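Putidaredoxin reductase (Pseudomonas putida, PDB 1Q1R) binds FAD and probably relays electrons from NADH to putidaredoxin, which in turn supplies the cytochrome P450cam monooxygenase. Local coordinates at residues F21-A25 / S26-G30; A309-I312 / A313-C317; V381-N384 / Q385-I389. One frame throughout, in Å; residues are numbered along the deposited sequence.

Interaction 1 (F21-A25 / S26-G30)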
# COMPACT_ATOMS: atom_id res chain seq x y z
N PHE A 21 -5.87 15.83 -10.68
CA PHE A 21 -5.10 16.18 -11.87
C PHE A 21 -5.51 15.37 -13.10
O PHE A 21 -5.43 15.86 -14.22
CB PHE A 21 -3.60 16.03 -11.61
CG PHE A 21 -3.03 17.13 -10.76
CD1 PHE A 21 -3.06 17.04 -9.37
CD2 PHE A 21 -2.51 18.28 -11.34
CE1 PHE A 21 -2.59 18.08 -8.58
CE2 PHE A 21 -2.03 19.32 -10.56
CZ PHE A 21 -2.07 19.22 -9.18
N GLY A 22 -5.94 14.13 -12.88
CA GLY A 22 -6.37 13.31 -14.00
C GLY A 22 -7.60 13.93 -14.62
O GLY A 22 -7.74 14.01 -15.84
N LEU A 23 -8.50 14.39 -13.75
CA LEU A 23 -9.74 15.03 -14.16
C LEU A 23 -9.44 16.22 -15.06
O LEU A 23 -9.97 16.32 -16.17
CB LEU A 23 -10.49 15.49 -12.91
CG LEU A 23 -11.95 15.09 -12.71
CD1 LEU A 23 -12.21 13.69 -13.22
CD2 LEU A 23 -12.27 15.19 -11.22
N ARG A 24 -8.59 17.12 -14.59
CA ARG A 24 -8.23 18.31 -15.36
C ARG A 24 -7.42 17.97 -16.60
O ARG A 24 -7.29 18.79 -17.51
CB ARG A 24 -7.44 19.28 -14.48
CG ARG A 24 -7.33 20.67 -15.07
CD ARG A 24 -8.70 21.35 -15.10
NE ARG A 24 -9.08 21.88 -13.80
CZ ARG A 24 -10.30 22.29 -13.48
NH1 ARG A 24 -11.28 22.21 -14.38
NH2 ARG A 24 -10.55 22.79 -12.28
N ALA A 25 -6.87 16.76 -16.65
CA ALA A 25 -6.07 16.33 -17.79
C ALA A 25 -6.96 15.71 -18.87
O ALA A 25 -6.61 15.74 -20.05
CB ALA A 25 -5.02 15.33 -17.33
N SER A 26 -8.09 15.16 -18.45
CA SER A 26 -9.02 14.53 -19.38
C SER A 26 -10.06 15.49 -19.94
O SER A 26 -11.02 15.07 -20.58
CB SER A 26 -9.72 13.35 -18.70
OG SER A 26 -8.79 12.33 -18.39
N GLY A 27 -9.88 16.79 -19.68
CA GLY A 27 -10.80 17.78 -20.21
C GLY A 27 -11.90 18.29 -19.29
O GLY A 27 -12.87 18.87 -19.77
N TRP A 28 -11.76 18.08 -17.99
CA TRP A 28 -12.77 18.55 -17.05
C TRP A 28 -12.67 20.08 -16.95
O TRP A 28 -11.59 20.63 -16.75
CB TRP A 28 -12.55 17.90 -15.68
CG TRP A 28 -13.56 18.27 -14.64
CD1 TRP A 28 -13.48 19.31 -13.76
CD2 TRP A 28 -14.79 17.60 -14.36
NE1 TRP A 28 -14.58 19.33 -12.95
CE2 TRP A 28 -15.41 18.29 -13.30
CE3 TRP A 28 -15.43 16.48 -14.91
CZ2 TRP A 28 -16.64 17.90 -12.76
CZ3 TRP A 28 -16.66 16.10 -14.38
CH2 TRP A 28 -17.25 16.80 -13.32
N GLU A 29 -13.82 20.75 -17.10
CA GLU A 29 -13.88 22.21 -17.06
C GLU A 29 -14.46 22.76 -15.76
O GLU A 29 -14.26 23.93 -15.43
CB GLU A 29 -14.72 22.73 -18.23
CG GLU A 29 -14.09 22.54 -19.60
CD GLU A 29 -12.95 23.51 -19.87
OE1 GLU A 29 -11.95 23.48 -19.11
OE2 GLU A 29 -13.06 24.29 -20.83
N GLY A 30 -15.19 21.92 -15.03
CA GLY A 30 -15.79 22.36 -13.78
C GLY A 30 -14.77 22.64 -12.69
O GLY A 30 -13.57 22.64 -12.94
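Arg24 NH1 grips two backbone carbonyls of the following turn, Trp28 O at 2.9 Å and Gly30 O at 2.7 Å, both close to the plane of its guanidinium. The two oxygens are used differently: Gly30 O receives the N-H in its own carbonyl plane, whereas at Trp28 O the donor stands 50° above that plane, off the lone pairs. NH2 adds a weak bond of 3.1 Å to Gly30 O. The chain gets there by starting opposite the backbone N (chi1 -166°) and folding at both chi2 and chi3, which swings its end forward along the sequence. NE and NH2 also donate to Gln73 O and Asn74 O, so the guanidinium is fixed in rotation between two loops. NH1 meets the indole edge at Trp28 CD1, while Leu23 CG lies over one indole face, 3.9 Å above the plane and toward the rim. Beneath this pair, Trp28 N donates to Leu23 O at 3.1 Å, and Ser26 N makes the last ordinary helical bond to Gly22 O at 2.9 Å. Gly27 supplies the left-handed backbone (phi 98°), but its N stays 3.9 Å from Arg24 O. With its six-to-one bond, left-handed glycine and Leu-Trp apolar pair, the turn resembles a Schellman motif with a long inner pair, ending helix 14-25 of a Rossmann-type beta-alpha-beta unit.

Interaction 2 (A309-I312 / A313-C317)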
# COMPACT_ATOMS: atom_id res chain seq x y z
N ALA A 309 -7.68 5.79 -9.95
CA ALA A 309 -7.82 7.24 -10.10
C ALA A 309 -7.97 7.63 -11.57
O ALA A 309 -8.72 8.54 -11.91
CB ALA A 309 -6.61 7.94 -9.49
N ARG A 310 -7.25 6.93 -12.44
CA ARG A 310 -7.33 7.23 -13.87
C ARG A 310 -8.68 6.78 -14.44
O ARG A 310 -9.22 7.43 -15.34
CB ARG A 310 -6.17 6.56 -14.60
CG ARG A 310 -4.88 7.36 -14.43
CD ARG A 310 -3.61 6.54 -14.60
NE ARG A 310 -2.44 7.36 -14.30
CZ ARG A 310 -1.19 6.90 -14.20
NH1 ARG A 310 -0.94 5.61 -14.39
NH2 ARG A 310 -0.20 7.73 -13.92
N LYS A 311 -9.23 5.70 -13.91
CA LYS A 311 -10.51 5.19 -14.36
C LYS A 311 -11.62 6.18 -14.01
O LYS A 311 -12.51 6.44 -14.82
CB LYS A 311 -10.79 3.83 -13.72
CG LYS A 311 -12.07 3.15 -14.20
CD LYS A 311 -12.21 1.77 -13.58
CE LYS A 311 -13.48 1.07 -14.05
NZ LYS A 311 -13.63 -0.30 -13.47
N ILE A 312 -11.56 6.72 -12.79
CA ILE A 312 -12.55 7.69 -12.34
C ILE A 312 -12.51 8.94 -13.22
O ILE A 312 -13.55 9.43 -13.66
CB ILE A 312 -12.30 8.11 -10.87
CG1 ILE A 312 -12.72 6.98 -9.93
CG2 ILE A 312 -13.06 9.40 -10.56
CD1 ILE A 312 -12.60 7.31 -8.46
N ALA A 313 -11.31 9.44 -13.47
CA ALA A 313 -11.14 10.63 -14.30
C ALA A 313 -11.74 10.41 -15.68
O ALA A 313 -12.38 11.30 -16.25
CB ALA A 313 -9.66 10.97 -14.42
N ALA A 314 -11.52 9.22 -16.22
CA ALA A 314 -12.04 8.87 -17.54
C ALA A 314 -13.56 8.90 -17.55
O ALA A 314 -14.17 9.58 -18.37
CB ALA A 314 -11.54 7.48 -17.93
N ILE A 315 -14.17 8.17 -16.63
CA ILE A 315 -15.63 8.10 -16.53
C ILE A 315 -16.30 9.46 -16.34
O ILE A 315 -17.27 9.77 -17.04
CB ILE A 315 -16.05 7.16 -15.38
CG1 ILE A 315 -15.55 5.74 -15.66
CG2 ILE A 315 -17.56 7.18 -15.22
CD1 ILE A 315 -15.77 4.77 -14.53
N LEU A 316 -15.79 10.26 -15.42
CA LEU A 316 -16.37 11.57 -15.16
C LEU A 316 -16.18 12.53 -16.33
O LEU A 316 -16.81 13.59 -16.38
CB LEU A 316 -15.75 12.19 -13.90
CG LEU A 316 -15.99 11.49 -12.57
CD1 LEU A 316 -15.32 12.29 -11.46
CD2 LEU A 316 -17.48 11.36 -12.30
N CYS A 317 -15.32 12.17 -17.26
CA CYS A 317 -15.07 13.02 -18.42
C CYS A 317 -15.66 12.44 -19.70
O CYS A 317 -15.33 12.86 -20.80
CB CYS A 317 -13.56 13.24 -18.60
SG CYS A 317 -12.82 14.33 -17.36
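Ile312 and Leu316 meet one turn apart, and the flat groups between the segments are peptide units: Ile312 O takes Leu316 N at 3.0 Å, while Leu316 CG rests 3.4 Å from the same oxygen. One residue earlier, Lys311 O accepts Ile315 N at 3.0 Å and has Ile315 CG1 beside it at 3.2 Å. Matching bonds from Ala313 N to Ala309 O and from Ala314 N to Arg310 O complete an unbroken i to i+4 ladder. Outside the backbone the touching is aliphatic. Ile312 CG2 meets Leu316 CD1 at 3.8 Å, the two side chains running alongside each other in the same direction. Lys311 and Ile315 form a looser parallel pair, CG to CD1 4.1 Å. Lys311 starts opposite its backbone N (chi1 -176°) and stays fully extended, which carries NZ beyond the helix to a hydrogen bond with Glu270 O. Ile312 and Leu316 also cover Met280 of strand 279-281, whereas Ala309 and Ala313 press against helix 14-25, their small methyls permitting close approach. The arrangement is regular alpha-helix, here the helix 302-316 that packs against the parallel FAD-domain sheet and its first helix in the glutathione reductase fold.

Interaction 3 (V381-N384 / Q385-I389)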
# COMPACT_ATOMS: atom_id res chain seq x y z
N VAL A 381 12.42 -8.07 -16.28
CA VAL A 381 11.87 -8.56 -17.54
C VAL A 381 10.84 -9.66 -17.31
O VAL A 381 9.74 -9.61 -17.87
CB VAL A 381 12.98 -9.09 -18.47
CG1 VAL A 381 12.37 -9.60 -19.77
CG2 VAL A 381 13.99 -7.98 -18.77
N GLU A 382 11.18 -10.64 -16.48
CA GLU A 382 10.23 -11.71 -16.21
C GLU A 382 9.01 -11.13 -15.50
O GLU A 382 7.91 -11.69 -15.57
CB GLU A 382 10.87 -12.83 -15.39
CG GLU A 382 12.10 -13.45 -16.06
CD GLU A 382 12.44 -14.84 -15.55
OE1 GLU A 382 12.22 -15.12 -14.35
OE2 GLU A 382 12.95 -15.66 -16.35
N PHE A 383 9.19 -10.01 -14.81
CA PHE A 383 8.06 -9.38 -14.13
C PHE A 383 7.10 -8.83 -15.19
O PHE A 383 5.90 -9.10 -15.17
CB PHE A 383 8.53 -8.24 -13.22
CG PHE A 383 7.40 -7.46 -12.62
CD1 PHE A 383 6.56 -8.04 -11.68
CD2 PHE A 383 7.15 -6.15 -13.02
CE1 PHE A 383 5.48 -7.34 -11.15
CE2 PHE A 383 6.07 -5.44 -12.50
CZ PHE A 383 5.23 -6.04 -11.56
N ASN A 384 7.64 -8.05 -16.12
CA ASN A 384 6.82 -7.48 -17.18
C ASN A 384 6.16 -8.59 -17.99
O ASN A 384 4.98 -8.51 -18.33
CB ASN A 384 7.68 -6.60 -18.09
CG ASN A 384 7.92 -5.22 -17.51
OD1 ASN A 384 8.84 -4.51 -17.93
ND2 ASN A 384 7.09 -4.82 -16.56
N GLN A 385 6.91 -9.65 -18.28
CA GLN A 385 6.35 -10.76 -19.03
C GLN A 385 5.26 -11.46 -18.24
O GLN A 385 4.27 -11.92 -18.81
CB GLN A 385 7.46 -11.76 -19.40
CG GLN A 385 8.54 -11.16 -20.28
CD GLN A 385 9.70 -12.11 -20.53
OE1 GLN A 385 10.27 -12.65 -19.58
NE2 GLN A 385 10.05 -12.30 -21.79
N SER A 386 5.43 -11.54 -16.92
CA SER A 386 4.44 -12.19 -16.06
C SER A 386 3.13 -11.41 -16.00
O SER A 386 2.07 -12.01 -15.83
CB SER A 386 5.01 -12.39 -14.65
OG SER A 386 6.09 -13.31 -14.67
N LYS A 387 3.20 -10.09 -16.12
CA LYS A 387 1.99 -9.27 -16.10
C LYS A 387 1.09 -9.71 -17.24
O LYS A 387 -0.12 -9.84 -17.09
CB LYS A 387 2.32 -7.79 -16.31
CG LYS A 387 2.88 -7.05 -15.11
CD LYS A 387 3.05 -5.59 -15.50
CE LYS A 387 3.38 -4.71 -14.32
NZ LYS A 387 3.55 -3.29 -14.75
N GLN A 388 1.71 -9.92 -18.39
CA GLN A 388 1.00 -10.34 -19.59
C GLN A 388 0.33 -11.70 -19.38
O GLN A 388 -0.82 -11.90 -19.77
CB GLN A 388 1.99 -10.41 -20.76
CG GLN A 388 1.38 -10.78 -22.10
CD GLN A 388 2.43 -10.87 -23.20
OE1 GLN A 388 2.09 -11.08 -24.37
NE2 GLN A 388 3.70 -10.72 -22.83
N ILE A 389 1.05 -12.63 -18.75
CA ILE A 389 0.52 -13.96 -18.49
C ILE A 389 -0.74 -13.91 -17.61
O ILE A 389 -1.72 -14.61 -17.87
CB ILE A 389 1.59 -14.85 -17.79
CG1 ILE A 389 2.73 -15.14 -18.76
CG2 ILE A 389 0.96 -16.16 -17.31
CD1 ILE A 389 3.97 -15.73 -18.11
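Ser386 and Glu382 make the tight part of this helical turn. Ser386 OG donates to Glu382 O at 2.6 Å and Ser386 N to the same oxygen at 2.8 Å, the two donors reaching it from opposite faces of the carbonyl plane. The hydroxyl is turned back along the helix because OG sits beside its own backbone N (chi1 -66°); Ser386 is buried, its side chain against Val341 and Val374, and the hydroxyl is satisfied within the helix. Also close-packed is Lys387 CE, 3.3 Å from Phe383 CE2 and 3.6 Å from Phe383 CZ, meeting the ring obliquely. The extended lysine chain crosses the far end of the ring, and its ammonium continues to a cation-pi contact with Trp328, whose ring also meets that of Phe383. The Glu382 carboxylate turns to the sheet, to Arg353 and Ser362, and also pairs with Arg379. On the flank covered by helix 408-421, Gln385, extended beyond CG, runs back along the preceding turn; CG lies 3.1 Å from Val381 O, yet the amide is loosely placed, OE1 3.7 Å from Val381 CG1 and 3.5 Å from Glu382 CA. The solvent side, with Val381 and Asn384, is looser: Asn384 ND2 approaches Lys387 CD no nearer than 4.2 Å. The chemistry divides accordingly: the serine proton is spent on a main-chain carbonyl and the lysine's alkyl part on an aromatic ring, while the two arginines would probably keep the carboxylate ionised, and its bonds to Arg353 and Ser362 tie the helix to strands 349-353 and 360-367.

From the N terminus, interaction 1 comes first, closing the turn between helix 14-25 and strand 31-35. Interaction 2 follows far along the chain, within the last two turns of helix 302-316, and interaction 3 lies inside helix 380-391 of the C-terminal region. Each is local, and the three run in series without nesting or crossing. Interactions 1 and 2 nevertheless touch: Leu23 CD1 packs 3.4 Å from Ala313 CA, and Ser26 CB lies 3.5 Å from Cys317 SG, joining two helix ends of the FAD-binding part. Interaction 3 stands apart, its nearest atoms about 10 Å from those of interaction 2, and belongs with the antiparallel C-terminal sheet.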